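Local coordinates for protein TetR family transcriptional regulator (Rhodococcus erythropolis, PDB 4ZA6) that probably binds DNA as a TetR-family repressor, controlling transcription of the quorum-sensing signal degradation gene qsdA, at residues Ile139-Ser142 with Pro143-Gly147; Ser27-Ala30 with Glu31-Val35. One frame throughout, in Å; residues are numbered along the deposited sequence.

Interaction 1 of 2, residues Ile139-Ser142 with Pro143-Gly147; sequences ITLS and PQVLG
Ser142 grips the start of helix 143-158 through both of its oxygens, side-chain OG and backbone O. Ser142 OG accepts the backbone N-H of Val145, with OG and Val145 N 3.1 Å apart and an N-H...O angle of 160°. The carbonyl O of Ser142 takes the N-H of Leu146 at 2.9 Å from Leu146 N, and this bond is nearly straight at 173°. OG sits between the backbone N and the carbonyl carbon of its own residue (chi1 79°), which turns it back over the first turn of the helix. Ser142 OG also touches Val145 CG2, at 3.3 Å.

Leu146 carries the apolar half of the contact, and its two methyls part. CD1 of Leu146 goes to the Ile139 side chain, 3.5 Å from Ile139 CG2, and the two side chains slide past each other in opposite directions. The same methyl also comes near the carbonyl O of Leu141. CD2 of Leu146 meets CB of Leu141 at 3.9 Å, where the side chains cross at about a right angle. Shortening Leu146 to an alanine removes both methyls; Ile139 CG2 and Leu141 CB would probably lose their cover from the helix, and a gap would open there.

This is a helix N-cap: Ser142 is the capping residue and Pro143 is the first residue of the helix. A proline costs nothing at the first helical position, since a nitrogen there has no carbonyl of a preceding turn to bond to. The capped helix belongs to the C-terminal domain of the TetR family.

Pro143 also packs on the loop, with its CG 3.9 Å from CD1 of Ile139. Leu141 CB lies 4.1 Å from CG1 of Val145, on a more exposed part of the contact. Behind this first shell stands helix 115-133. Its Leu128 touches both Pro143 and Leu146, and its Val132 touches Ile139.

Interaction 2 of 2, residues Ser27-Ala30 with Glu31-Val35; sequences SLLA and ERLGV
Leu29 and Leu33 lie side by side one helical turn apart, pointing the same way. CG of Leu29 is anti to the backbone N (chi1 -180°), and CD1 of Leu29 reaches CD1 of Leu33 at 3.8 Å. The pair lies on the face of helix 26-33 turned to its neighbour helices. Both side chains touch Leu40 of helix 37-44. On helix 4-19, Leu29 rests on Thr13, and Leu33 on Arg9 and Ala10.

Leu28 and Arg32 form a second pair on a more exposed face. The extended chain of Arg32 carries the guanidinium out to the CD2 methyl of Leu28. CD2 of Leu28 comes 3.5 Å from NE of Arg32 and approaches the group obliquely. NH2 of Arg32, which the same methyl also touches, makes a salt bridge with Glu22 that fixes the group.

The helix closes with a Schellman motif. Gly34 has a positive phi of 74°, a backbone shape that favours glycine. The N-H of Val35 turns back to the carbonyl O of Ala30, 2.9 Å from Val35 N. Gly34 N bonds to Glu31 O at 3.1 Å. Helices 26-33 and 37-44 probably form the helix-turn-helix, as in other TetR-family repressors, with this cap starting the turn between them.

CG2 of Val35 stands between the backbone N and the carbonyl carbon. From there Val35 CG2 lies 3.9 Å from Ala30 O, with Ala30 CB farther off. Val35 also touches Trp43 of helix 37-44. At the other end of the segment, Ser27 OG is hydrogen-bonded to Arg37.

The two contacts lie on opposite sides of the chain's centre, with their own centres about 42 Å apart. Each is local and partly buried, and each sits at a helix end, but the ends differ. Interaction 1 starts a helix of the C-terminal domain, where a serine oxygen does part of the capping. Interaction 2 finishes a helix of the probable DNA-binding part, where backbone groups and a glycine do that work. Their buried faces rest on different elements: helix 115-133 for 139-147, helices 4-19 and 37-44 for 27-35. Charge matters more in interaction 2, whose exposed side includes Arg32, though its charged partner, Glu22, lies outside both segments.

Interaction 1 of 2, residues Ile139-Ser142 with Pro143-Gly147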
loop_
_atom_site.group_PDB
_atom_site.type_symbol
_atom_site.label_atom_id
_atom_site.label_comp_id
_atom_site.label_asym_id
_atom_site.label_seq_id
_atom_site.Cartn_x
_atom_site.Cartn_y
_atom_site.Cartn_z
ATOM N N ILE A 139 7.075 0.943 -22.989
ATOM C CA ILE A 139 7.804 1.694 -21.974
ATOM C C ILE A 139 9.257 1.850 -22.351
ATOM O O ILE A 139 9.786 1.015 -23.094
ATOM C CB ILE A 139 7.614 1.133 -20.536
ATOM C CG1 ILE A 139 8.120 -0.323 -20.394
ATOM C CG2 ILE A 139 6.170 1.331 -20.067
ATOM C CD1 ILE A 139 8.047 -0.919 -18.927
ATOM N N THR A 140 9.886 2.946 -21.882
ATOM C CA THR A 140 11.299 3.254 -22.173
ATOM C C THR A 140 12.190 2.995 -20.975
ATOM O O THR A 140 13.393 2.810 -21.133
ATOM C CB THR A 140 11.488 4.669 -22.760
ATOM O OG1 THR A 140 10.897 5.659 -21.909
ATOM C CG2 THR A 140 10.935 4.786 -24.156
ATOM N N LEU A 141 11.596 2.972 -19.782
ATOM C CA LEU A 141 12.288 2.699 -18.532
ATOM C C LEU A 141 11.813 1.360 -18.026
ATOM O O LEU A 141 10.788 0.863 -18.498
ATOM C CB LEU A 141 12.064 3.839 -17.518
ATOM C CG LEU A 141 12.477 5.234 -18.051
ATOM C CD1 LEU A 141 11.942 6.346 -17.191
ATOM C CD2 LEU A 141 13.988 5.341 -18.253
ATOM N N SER A 142 12.576 0.737 -17.124
ATOM C CA SER A 142 12.217 -0.596 -16.637
ATOM C C SER A 142 10.931 -0.589 -15.801
ATOM O O SER A 142 10.616 0.445 -15.192
ATOM C CB SER A 142 13.381 -1.212 -15.855
ATOM O OG SER A 142 13.462 -0.692 -14.536
ATOM N N PRO A 143 10.173 -1.715 -15.768
ATOM C CA PRO A 143 8.960 -1.767 -14.925
ATOM C C PRO A 143 9.247 -1.425 -13.457
ATOM O O PRO A 143 8.375 -0.873 -12.804
ATOM C CB PRO A 143 8.509 -3.229 -15.057
ATOM C CG PRO A 143 9.059 -3.678 -16.346
ATOM C CD PRO A 143 10.380 -3.003 -16.470
ATOM N N GLN A 144 10.454 -1.783 -12.950
ATOM C CA GLN A 144 10.913 -1.550 -11.579
ATOM C C GLN A 144 11.073 -0.066 -11.355
ATOM O O GLN A 144 10.615 0.445 -10.332
ATOM C CB GLN A 144 12.250 -2.292 -11.277
ATOM C CG GLN A 144 12.126 -3.821 -11.145
ATOM C CD GLN A 144 11.855 -4.556 -12.453
ATOM O OE1 GLN A 144 12.371 -4.215 -13.538
ATOM N NE2 GLN A 144 11.012 -5.580 -12.379
ATOM N N VAL A 145 11.692 0.631 -12.327
ATOM C CA VAL A 145 11.877 2.095 -12.289
ATOM C C VAL A 145 10.506 2.807 -12.358
ATOM O O VAL A 145 10.219 3.685 -11.538
ATOM C CB VAL A 145 12.877 2.596 -13.386
ATOM C CG1 VAL A 145 12.844 4.122 -13.516
ATOM C CG2 VAL A 145 14.293 2.119 -13.073
ATOM N N LEU A 146 9.656 2.411 -13.308
ATOM C CA LEU A 146 8.330 3.036 -13.438
ATOM C C LEU A 146 7.363 2.723 -12.282
ATOM O O LEU A 146 6.588 3.589 -11.904
ATOM C CB LEU A 146 7.687 2.716 -14.784
ATOM C CG LEU A 146 8.456 3.142 -16.012
ATOM C CD1 LEU A 146 7.842 2.528 -17.214
ATOM C CD2 LEU A 146 8.489 4.659 -16.163
ATOM N N GLY A 147 7.424 1.506 -11.747
ATOM C CA GLY A 147 6.607 1.057 -10.617
ATOM C C GLY A 147 6.907 1.876 -9.374
ATOM O O GLY A 147 5.992 2.383 -8.729
#

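Interaction 2 of 2, residues Ser27-Ala30 with Glu31-Val35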
loop_
_atom_site.group_PDB
_atom_site.type_symbol
_atom_site.label_atom_id
_atom_site.label_comp_id
_atom_site.label_asym_id
_atom_site.label_seq_id
_atom_site.Cartn_x
_atom_site.Cartn_y
_atom_site.Cartn_z
ATOM N N SER A 27 2.953 -5.323 24.206
ATOM C CA SER A 27 2.780 -6.107 25.427
ATOM C C SER A 27 1.539 -6.999 25.313
ATOM O O SER A 27 1.610 -8.185 25.655
ATOM C CB SER A 27 2.700 -5.199 26.652
ATOM O OG SER A 27 4.004 -4.869 27.097
ATOM N N LEU A 28 0.409 -6.428 24.808
ATOM C CA LEU A 28 -0.861 -7.131 24.573
ATOM C C LEU A 28 -0.559 -8.242 23.537
ATOM O O LEU A 28 -0.892 -9.400 23.770
ATOM C CB LEU A 28 -1.878 -6.135 23.983
ATOM C CG LEU A 28 -3.326 -6.108 24.509
ATOM C CD1 LEU A 28 -3.869 -4.685 24.509
ATOM C CD2 LEU A 28 -4.249 -6.941 23.625
ATOM N N LEU A 29 0.143 -7.894 22.433
ATOM C CA LEU A 29 0.532 -8.856 21.392
ATOM C C LEU A 29 1.368 -10.019 21.954
ATOM O O LEU A 29 1.027 -11.186 21.711
ATOM C CB LEU A 29 1.276 -8.150 20.254
ATOM C CG LEU A 29 1.764 -8.999 19.055
ATOM C CD1 LEU A 29 0.691 -9.926 18.518
ATOM C CD2 LEU A 29 2.151 -8.104 17.935
ATOM N N ALA A 30 2.434 -9.709 22.718
ATOM C CA ALA A 30 3.282 -10.736 23.337
ATOM C C ALA A 30 2.459 -11.663 24.248
ATOM O O ALA A 30 2.653 -12.886 24.233
ATOM C CB ALA A 30 4.396 -10.066 24.124
ATOM N N GLU A 31 1.507 -11.086 25.021
ATOM C CA GLU A 31 0.639 -11.865 25.915
ATOM C C GLU A 31 -0.276 -12.783 25.097
ATOM O O GLU A 31 -0.385 -13.951 25.422
ATOM C CB GLU A 31 -0.177 -10.926 26.845
ATOM C CG GLU A 31 -1.117 -11.630 27.818
ATOM C CD GLU A 31 -1.420 -10.825 29.067
ATOM O OE1 GLU A 31 -2.441 -10.100 29.097
ATOM O OE2 GLU A 31 -0.623 -10.928 30.027
ATOM N N ARG A 32 -0.895 -12.265 24.013
ATOM C CA ARG A 32 -1.762 -13.077 23.125
ATOM C C ARG A 32 -1.005 -14.249 22.482
ATOM O O ARG A 32 -1.559 -15.341 22.337
ATOM C CB ARG A 32 -2.409 -12.211 22.034
ATOM C CG ARG A 32 -3.618 -11.430 22.515
ATOM C CD ARG A 32 -4.185 -10.609 21.393
ATOM N NE ARG A 32 -5.260 -9.736 21.854
ATOM C CZ ARG A 32 -6.016 -8.994 21.054
ATOM N NH1 ARG A 32 -5.844 -9.036 19.742
ATOM N NH2 ARG A 32 -6.969 -8.226 21.561
ATOM N N LEU A 33 0.263 -14.024 22.124
ATOM C CA LEU A 33 1.123 -15.050 21.534
ATOM C C LEU A 33 1.686 -16.045 22.543
ATOM O O LEU A 33 2.160 -17.121 22.157
ATOM C CB LEU A 33 2.269 -14.392 20.767
ATOM C CG LEU A 33 1.913 -13.751 19.428
ATOM C CD1 LEU A 33 3.055 -12.915 18.934
ATOM C CD2 LEU A 33 1.572 -14.804 18.376
ATOM N N GLY A 34 1.651 -15.673 23.816
ATOM C CA GLY A 34 2.217 -16.466 24.890
ATOM C C GLY A 34 3.733 -16.389 24.871
ATOM O O GLY A 34 4.408 -17.367 25.210
ATOM N N VAL A 35 4.275 -15.227 24.470
ATOM C CA VAL A 35 5.731 -15.020 24.422
ATOM C C VAL A 35 6.166 -13.793 25.238
ATOM O O VAL A 35 5.368 -12.902 25.485
ATOM C CB VAL A 35 6.326 -14.974 22.985
ATOM C CG1 VAL A 35 6.060 -16.267 22.231
ATOM C CG2 VAL A 35 5.816 -13.762 22.196
#